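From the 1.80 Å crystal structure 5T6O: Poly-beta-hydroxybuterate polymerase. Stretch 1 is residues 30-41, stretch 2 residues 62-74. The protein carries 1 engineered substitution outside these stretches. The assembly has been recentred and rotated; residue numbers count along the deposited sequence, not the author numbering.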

ATOM      1  N   PRO A  30     -19.731 -15.989 -40.247  1.00 31.27           N
ATOM      2  CA  PRO A  30     -20.936 -15.899 -39.416  1.00 30.91           C
ATOM      3  C   PRO A  30     -21.290 -17.251 -38.823  1.00 33.67           C
ATOM      4  O   PRO A  30     -21.112 -18.290 -39.457  1.00 28.36           O
ATOM      5  CB  PRO A  30     -22.017 -15.430 -40.399  1.00 32.69           C
ATOM      6  CG  PRO A  30     -21.292 -14.879 -41.558  1.00 37.43           C
ATOM      7  CD  PRO A  30     -19.983 -15.586 -41.641  1.00 32.85           C
ATOM      8  N   LEU A  31     -21.790 -17.226 -37.590  1.00 31.16           N
ATOM      9  CA  LEU A  31     -22.324 -18.413 -36.933  1.00 35.28           C
ATOM     10  C   LEU A  31     -23.816 -18.270 -36.667  1.00 35.88           C
ATOM     11  O   LEU A  31     -24.409 -19.141 -36.022  1.00 33.81           O
ATOM     12  CB  LEU A  31     -21.569 -18.685 -35.626  1.00 34.63           C
ATOM     13  CG  LEU A  31     -20.065 -18.908 -35.827  1.00 31.31           C
ATOM     14  CD1 LEU A  31     -19.333 -18.952 -34.493  1.00 32.07           C
ATOM     15  CD2 LEU A  31     -19.844 -20.197 -36.615  1.00 33.98           C
ATOM     16  N   THR A  32     -24.432 -17.198 -37.155  1.00 31.79           N
ATOM     17  CA  THR A  32     -25.846 -16.922 -36.954  1.00 33.30           C
ATOM     18  C   THR A  32     -26.475 -16.568 -38.294  1.00 35.18           C
ATOM     19  O   THR A  32     -25.787 -16.155 -39.232  1.00 30.43           O
ATOM     20  CB  THR A  32     -26.038 -15.767 -35.971  1.00 36.30           C
ATOM     21  OG1 THR A  32     -25.367 -14.614 -36.490  1.00 30.98           O
ATOM     22  CG2 THR A  32     -25.432 -16.106 -34.620  1.00 31.41           C
ATOM     23  N   ASP A  33     -27.798 -16.714 -38.382  1.00 32.88           N
ATOM     24  CA  ASP A  33     -28.486 -16.360 -39.619  1.00 35.91           C
ATOM     25  C   ASP A  33     -28.488 -14.853 -39.853  1.00 35.81           C
ATOM     26  O   ASP A  33     -28.335 -14.401 -40.995  1.00 41.57           O
ATOM     27  CB  ASP A  33     -29.918 -16.887 -39.597  1.00 40.02           C
ATOM     28  CG  ASP A  33     -29.992 -18.386 -39.818  1.00 46.31           C
ATOM     29  OD1 ASP A  33     -28.954 -18.997 -40.127  1.00 55.03           O
ATOM     30  OD2 ASP A  33     -31.095 -18.951 -39.698  1.00 51.85           O
ATOM     31  N   LYS A  34     -28.684 -14.059 -38.799  1.00 32.22           N
ATOM     32  CA  LYS A  34     -28.651 -12.608 -38.917  1.00 33.41           C
ATOM     33  C   LYS A  34     -27.562 -12.016 -38.028  1.00 33.15           C
ATOM     34  O   LYS A  34     -27.183 -12.598 -37.008  1.00 35.48           O
ATOM     35  CB  LYS A  34     -29.997 -11.983 -38.557  1.00 32.14           C
ATOM     36  CG  LYS A  34     -31.149 -12.424 -39.450  1.00 36.85           C
ATOM     37  CD  LYS A  34     -32.421 -11.651 -39.115  1.00 43.02           C
ATOM     38  CE  LYS A  34     -33.632 -12.248 -39.812  1.00 51.35           C
ATOM     39  N   VAL A  35     -27.078 -10.837 -38.429  1.00 31.25           N
ATOM     40  CA  VAL A  35     -26.059 -10.093 -37.697  1.00 32.54           C
ATOM     41  C   VAL A  35     -26.484  -8.633 -37.644  1.00 31.99           C
ATOM     42  O   VAL A  35     -27.253  -8.155 -38.479  1.00 38.64           O
ATOM     43  CB  VAL A  35     -24.648 -10.193 -38.332  1.00 33.45           C
ATOM     44  CG1 VAL A  35     -24.097 -11.603 -38.227  1.00 30.16           C
ATOM     45  CG2 VAL A  35     -24.673  -9.719 -39.793  1.00 32.01           C
ATOM     46  N   HIS A  36     -25.963  -7.923 -36.646  1.00 35.28           N
ATOM     47  CA  HIS A  36     -26.174  -6.485 -36.562  1.00 30.30           C
ATOM     48  C   HIS A  36     -25.566  -5.781 -37.762  1.00 36.65           C
ATOM     49  O   HIS A  36     -24.553  -6.215 -38.316  1.00 32.84           O
ATOM     50  CB  HIS A  36     -25.558  -5.925 -35.280  1.00 28.92           C
ATOM     51  CG  HIS A  36     -26.250  -6.387 -34.041  1.00 35.74           C
ATOM     52  ND1 HIS A  36     -27.424  -5.822 -33.591  1.00 33.88           N
ATOM     53  CD2 HIS A  36     -25.950  -7.381 -33.174  1.00 31.06           C
ATOM     54  CE1 HIS A  36     -27.811  -6.440 -32.489  1.00 38.25           C
ATOM     55  NE2 HIS A  36     -26.932  -7.388 -32.213  1.00 33.67           N
ATOM     56  N   ALA A  37     -26.192  -4.667 -38.150  1.00 35.27           N
ATOM     57  CA  ALA A  37     -25.727  -3.918 -39.310  1.00 35.82           C
ATOM     58  C   ALA A  37     -24.284  -3.456 -39.131  1.00 36.49           C
ATOM     59  O   ALA A  37     -23.496  -3.484 -40.083  1.00 32.41           O
ATOM     60  CB  ALA A  37     -26.649  -2.723 -39.569  1.00 36.03           C
ATOM     61  N   ARG A  38     -23.915  -3.045 -37.918  1.00 33.69           N
ATOM     62  CA  ARG A  38     -22.572  -2.519 -37.690  1.00 31.66           C
ATOM     63  C   ARG A  38     -21.655  -3.611 -37.161  1.00 34.04           C
ATOM     64  O   ARG A  38     -21.985  -4.264 -36.153  1.00 31.25           O
ATOM     65  CB  ARG A  38     -22.609  -1.357 -36.702  1.00 35.52           C
ATOM     66  CG  ARG A  38     -23.468  -0.181 -37.158  1.00 30.10           C
ATOM     67  CD  ARG A  38     -23.195   1.025 -36.288  1.00 32.01           C
ATOM     68  NE  ARG A  38     -23.913   2.203 -36.759  1.00 35.58           N
ATOM     69  CZ  ARG A  38     -24.945   2.743 -36.128  1.00 52.02           C
ATOM     70  NH1 ARG A  38     -25.378   2.206 -34.996  1.00 51.42           N
ATOM     71  NH2 ARG A  38     -25.542   3.815 -36.629  1.00 60.30           N
ATOM     72  N   PRO A  39     -20.510  -3.825 -37.798  1.00 31.87           N
ATOM     73  CA  PRO A  39     -19.570  -4.842 -37.325  1.00 28.78           C
ATOM     74  C   PRO A  39     -18.730  -4.310 -36.171  1.00 28.41           C
ATOM     75  O   PRO A  39     -18.735  -3.117 -35.860  1.00 28.80           O
ATOM     76  CB  PRO A  39     -18.704  -5.102 -38.560  1.00 29.23           C
ATOM     77  CG  PRO A  39     -18.641  -3.758 -39.222  1.00 31.95           C
ATOM     78  CD  PRO A  39     -20.018  -3.138 -39.008  1.00 29.76           C
ATOM     79  N   LEU A  40     -17.965  -5.218 -35.559  1.00 27.31           N
ATOM     80  CA  LEU A  40     -17.022  -4.866 -34.499  1.00 26.34           C
ATOM     81  C   LEU A  40     -15.600  -5.131 -34.978  1.00 26.56           C
ATOM     82  O   LEU A  40     -15.281  -6.258 -35.373  1.00 26.47           O
ATOM     83  CB  LEU A  40     -17.296  -5.665 -33.222  1.00 23.23           C
ATOM     84  CG  LEU A  40     -16.273  -5.468 -32.099  1.00 22.41           C
ATOM     85  CD1 LEU A  40     -16.404  -4.059 -31.517  1.00 22.09           C
ATOM     86  CD2 LEU A  40     -16.480  -6.528 -31.010  1.00 24.49           C
ATOM     87  N   LEU A  41     -14.746  -4.103 -34.920  1.00 22.69           N
ATOM     88  CA  LEU A  41     -13.326  -4.248 -35.239  1.00 23.61           C
ATOM     89  C   LEU A  41     -12.540  -4.337 -33.934  1.00 24.49           C
ATOM     90  O   LEU A  41     -12.551  -3.399 -33.130  1.00 25.49           O
ATOM     91  CB  LEU A  41     -12.818  -3.084 -36.098  1.00 22.46           C
ATOM     92  CG  LEU A  41     -11.290  -2.997 -36.218  1.00 26.14           C
ATOM     93  CD1 LEU A  41     -10.737  -4.159 -37.059  1.00 23.61           C
ATOM     94  CD2 LEU A  41     -10.860  -1.643 -36.817  1.00 25.39           C
TER
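Stretch 2, residues 62-74: VRHVVEQGHTVFL

A helix that ends beside an extended strand can turn and continue as its parallel neighbour, and the segment 62-74 of this polymerase lies on residues 30-41 in that way. The apolar centre has a helical and a strand part. Leu40 CD2 reaches Val65 CG1 of the helix at 4.1 Å, while Leu40 and Val72, paired in the sheet with CA atoms 4.9 Å apart, send their side chains to one face. Leu41 and Phe73 occupy the other face, with Leu41 CD1 3.8 Å from Phe73 CB; Pro39 CB meets the edge of the Phe73 ring at CE2, 3.7 Å away. At the far end Leu31 CG packs on Val66 CG1 at 3.6 Å.

The paired strands run in the same direction, and their hydrogen bonds follow the parallel pattern: Leu40 N donates to Thr71 O (2.7 Å), and Leu40 O accepts from Phe73 N (2.8 Å). Before this ladder comes the turn. The helix ends in a Schellman motif, in which Gly69 adopts positive phi; a CB there would be jammed against the preceding carbonyl and would lie 3.6 Å from Lys34 O. Just past the turn, Gly69 O accepts from His36 N at 2.8 Å. Beyond it the rings of His36 and His70 meet obliquely, centroids 4.4 Å apart and planes at 31°.

Water completes the polar edge where the chains do not bond directly. Water 1 accepts from Leu31 N (3.0 Å) and donates to Thr32 OG1 (2.8 Å) and to Val66 O (2.7 Å), tying the loop to the helix end. Water 2 accepts from Thr71 N (2.8 Å) and donates to His36 O (2.7 Å) and Arg38 O (2.8 Å), bridging the gap between the direct bonds of His36 and Leu40.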

ATOM      1  N   VAL A  62     -13.695 -13.823 -29.346  1.00 23.26           N
ATOM      2  CA  VAL A  62     -14.138 -13.677 -30.731  1.00 22.92           C
ATOM      3  C   VAL A  62     -15.337 -14.572 -31.000  1.00 26.12           C
ATOM      4  O   VAL A  62     -16.380 -14.111 -31.485  1.00 24.68           O
ATOM      5  CB  VAL A  62     -12.992 -13.978 -31.714  1.00 22.82           C
ATOM      6  CG1 VAL A  62     -13.546 -14.086 -33.111  1.00 26.68           C
ATOM      7  CG2 VAL A  62     -11.923 -12.873 -31.647  1.00 20.61           C
ATOM      8  N   ARG A  63     -15.211 -15.871 -30.702  1.00 23.61           N
ATOM      9  CA  ARG A  63     -16.314 -16.778 -31.003  1.00 24.92           C
ATOM     10  C   ARG A  63     -17.576 -16.368 -30.261  1.00 29.01           C
ATOM     11  O   ARG A  63     -18.681 -16.432 -30.809  1.00 24.90           O
ATOM     12  CB  ARG A  63     -15.939 -18.219 -30.662  1.00 25.44           C
ATOM     13  CG  ARG A  63     -16.961 -19.246 -31.170  1.00 28.91           C
ATOM     14  CD  ARG A  63     -16.699 -20.631 -30.587  1.00 36.48           C
ATOM     15  NE  ARG A  63     -16.784 -20.621 -29.124  1.00 48.44           N
ATOM     16  CZ  ARG A  63     -17.908 -20.822 -28.438  1.00 50.99           C
ATOM     17  NH1 ARG A  63     -19.047 -21.055 -29.082  1.00 45.52           N
ATOM     18  NH2 ARG A  63     -17.898 -20.791 -27.109  1.00 47.95           N
ATOM     19  N   HIS A  64     -17.435 -15.933 -29.009  1.00 26.34           N
ATOM     20  CA  HIS A  64     -18.613 -15.527 -28.258  1.00 23.49           C
ATOM     21  C   HIS A  64     -19.327 -14.355 -28.929  1.00 26.23           C
ATOM     22  O   HIS A  64     -20.563 -14.339 -29.012  1.00 27.09           O
ATOM     23  CB  HIS A  64     -18.217 -15.170 -26.827  1.00 27.33           C
ATOM     24  CG  HIS A  64     -19.383 -14.820 -25.962  1.00 29.11           C
ATOM     25  ND1 HIS A  64     -20.176 -15.774 -25.365  1.00 30.77           N
ATOM     26  CD2 HIS A  64     -19.912 -13.620 -25.626  1.00 28.36           C
ATOM     27  CE1 HIS A  64     -21.141 -15.177 -24.686  1.00 32.40           C
ATOM     28  NE2 HIS A  64     -21.001 -13.869 -24.824  1.00 28.92           N
ATOM     29  N   VAL A  65     -18.572 -13.363 -29.410  1.00 23.59           N
ATOM     30  CA  VAL A  65     -19.199 -12.186 -30.018  1.00 23.01           C
ATOM     31  C   VAL A  65     -19.846 -12.556 -31.349  1.00 24.25           C
ATOM     32  O   VAL A  65     -20.950 -12.095 -31.669  1.00 26.77           O
ATOM     33  CB  VAL A  65     -18.173 -11.048 -30.174  1.00 25.84           C
ATOM     34  CG1 VAL A  65     -18.776  -9.874 -30.933  1.00 27.53           C
ATOM     35  CG2 VAL A  65     -17.677 -10.587 -28.796  1.00 25.80           C
ATOM     36  N   VAL A  66     -19.177 -13.406 -32.140  1.00 24.68           N
ATOM     37  CA  VAL A  66     -19.768 -13.882 -33.390  1.00 24.85           C
ATOM     38  C   VAL A  66     -21.074 -14.619 -33.111  1.00 30.34           C
ATOM     39  O   VAL A  66     -22.052 -14.489 -33.861  1.00 27.92           O
ATOM     40  CB  VAL A  66     -18.760 -14.762 -34.157  1.00 24.78           C
ATOM     41  CG1 VAL A  66     -19.406 -15.416 -35.405  1.00 25.48           C
ATOM     42  CG2 VAL A  66     -17.539 -13.925 -34.568  1.00 21.55           C
ATOM     43  N   GLU A  67     -21.125 -15.388 -32.019  1.00 31.23           N
ATOM     44  CA  GLU A  67     -22.349 -16.127 -31.715  1.00 29.16           C
ATOM     45  C   GLU A  67     -23.452 -15.225 -31.178  1.00 29.02           C
ATOM     46  O   GLU A  67     -24.624 -15.612 -31.215  1.00 29.19           O
ATOM     47  CB  GLU A  67     -22.061 -17.256 -30.720  1.00 28.16           C
ATOM     48  CG  GLU A  67     -21.287 -18.410 -31.328  1.00 32.33           C
ATOM     49  CD  GLU A  67     -21.301 -19.652 -30.457  1.00 42.36           C
ATOM     50  N   GLN A  68     -23.118 -14.030 -30.700  1.00 26.98           N
ATOM     51  CA  GLN A  68     -24.145 -13.061 -30.341  1.00 31.09           C
ATOM     52  C   GLN A  68     -24.654 -12.271 -31.539  1.00 29.83           C
ATOM     53  O   GLN A  68     -25.489 -11.380 -31.364  1.00 32.44           O
ATOM     54  CB  GLN A  68     -23.618 -12.090 -29.275  1.00 34.35           C
ATOM     55  CG  GLN A  68     -23.353 -12.731 -27.924  1.00 34.25           C
ATOM     56  CD  GLN A  68     -24.583 -13.417 -27.369  1.00 39.50           C
ATOM     57  OE1 GLN A  68     -24.528 -14.576 -26.973  1.00 41.68           O
ATOM     58  NE2 GLN A  68     -25.701 -12.704 -27.339  1.00 38.24           N
ATOM     59  N   GLY A  69     -24.167 -12.554 -32.743  1.00 25.43           N
ATOM     60  CA  GLY A  69     -24.697 -11.910 -33.923  1.00 27.07           C
ATOM     61  C   GLY A  69     -23.999 -10.644 -34.361  1.00 31.30           C
ATOM     62  O   GLY A  69     -24.652  -9.760 -34.927  1.00 31.21           O
ATOM     63  N   HIS A  70     -22.691 -10.522 -34.138  1.00 27.92           N
ATOM     64  CA  HIS A  70     -21.918  -9.425 -34.698  1.00 26.40           C
ATOM     65  C   HIS A  70     -20.930  -9.950 -35.726  1.00 30.81           C
ATOM     66  O   HIS A  70     -20.332 -11.018 -35.541  1.00 27.64           O
ATOM     67  CB  HIS A  70     -21.158  -8.656 -33.611  1.00 24.60           C
ATOM     68  CG  HIS A  70     -22.043  -8.077 -32.554  1.00 29.67           C
ATOM     69  ND1 HIS A  70     -22.399  -6.744 -32.523  1.00 26.99           N
ATOM     70  CD2 HIS A  70     -22.668  -8.659 -31.501  1.00 28.27           C
ATOM     71  CE1 HIS A  70     -23.182  -6.526 -31.483  1.00 27.73           C
ATOM     72  NE2 HIS A  70     -23.359  -7.671 -30.846  1.00 27.14           N
ATOM     73  N   THR A  71     -20.776  -9.199 -36.813  1.00 29.79           N
ATOM     74  CA  THR A  71     -19.648  -9.387 -37.715  1.00 26.52           C
ATOM     75  C   THR A  71     -18.393  -8.883 -37.023  1.00 27.88           C
ATOM     76  O   THR A  71     -18.351  -7.732 -36.575  1.00 28.85           O
ATOM     77  CB  THR A  71     -19.886  -8.619 -39.010  1.00 27.75           C
ATOM     78  OG1 THR A  71     -21.138  -9.020 -39.582  1.00 30.33           O
ATOM     79  CG2 THR A  71     -18.736  -8.849 -40.016  1.00 23.37           C
ATOM     80  N   VAL A  72     -17.374  -9.731 -36.914  1.00 29.06           N
ATOM     81  CA  VAL A  72     -16.146  -9.386 -36.206  1.00 27.34           C
ATOM     82  C   VAL A  72     -14.993  -9.320 -37.199  1.00 24.23           C
ATOM     83  O   VAL A  72     -14.759 -10.273 -37.953  1.00 24.79           O
ATOM     84  CB  VAL A  72     -15.838 -10.386 -35.077  1.00 25.28           C
ATOM     85  CG1 VAL A  72     -14.486 -10.072 -34.427  1.00 21.13           C
ATOM     86  CG2 VAL A  72     -16.950 -10.364 -34.013  1.00 23.75           C
ATOM     87  N   PHE A  73     -14.275  -8.199 -37.189  1.00 24.80           N
ATOM     88  CA  PHE A  73     -12.987  -8.039 -37.853  1.00 24.84           C
ATOM     89  C   PHE A  73     -11.914  -7.913 -36.782  1.00 25.02           C
ATOM     90  O   PHE A  73     -12.202  -7.486 -35.657  1.00 24.06           O
ATOM     91  CB  PHE A  73     -12.953  -6.790 -38.733  1.00 25.21           C
ATOM     92  CG  PHE A  73     -13.906  -6.821 -39.900  1.00 25.81           C
ATOM     93  CD1 PHE A  73     -13.487  -7.294 -41.140  1.00 25.06           C
ATOM     94  CD2 PHE A  73     -15.182  -6.298 -39.782  1.00 25.18           C
ATOM     95  CE1 PHE A  73     -14.346  -7.279 -42.234  1.00 25.48           C
ATOM     96  CE2 PHE A  73     -16.059  -6.291 -40.875  1.00 29.22           C
ATOM     97  CZ  PHE A  73     -15.633  -6.782 -42.104  1.00 27.49           C
ATOM     98  N   LEU A  74     -10.682  -8.293 -37.114  1.00 25.93           N
ATOM     99  CA  LEU A  74      -9.642  -8.277 -36.091  1.00 25.90           C
ATOM    100  C   LEU A  74      -8.287  -7.987 -36.716  1.00 23.43           C
ATOM    101  O   LEU A  74      -7.951  -8.500 -37.788  1.00 23.47           O
ATOM    102  CB  LEU A  74      -9.603  -9.607 -35.309  1.00 24.81           C
ATOM    103  CG  LEU A  74      -8.524  -9.806 -34.237  1.00 22.13           C
ATOM    104  CD1 LEU A  74      -9.075 -10.680 -33.103  1.00 20.49           C
ATOM    105  CD2 LEU A  74      -7.258 -10.460 -34.840  1.00 21.78           C
TER
HETATM  106  O   HOH W   1     -22.524 -14.560 -36.520  1.00 27.55           O
HETATM  107  O   HOH W   2     -22.476  -6.935 -36.768  1.00 28.24           O
HETATM  108  O   HOH W   3     -27.046  -9.351 -30.254  1.00 42.90           O
HETATM  109  O   HOH W   4     -20.847  -4.491 -33.501  1.00 29.97           O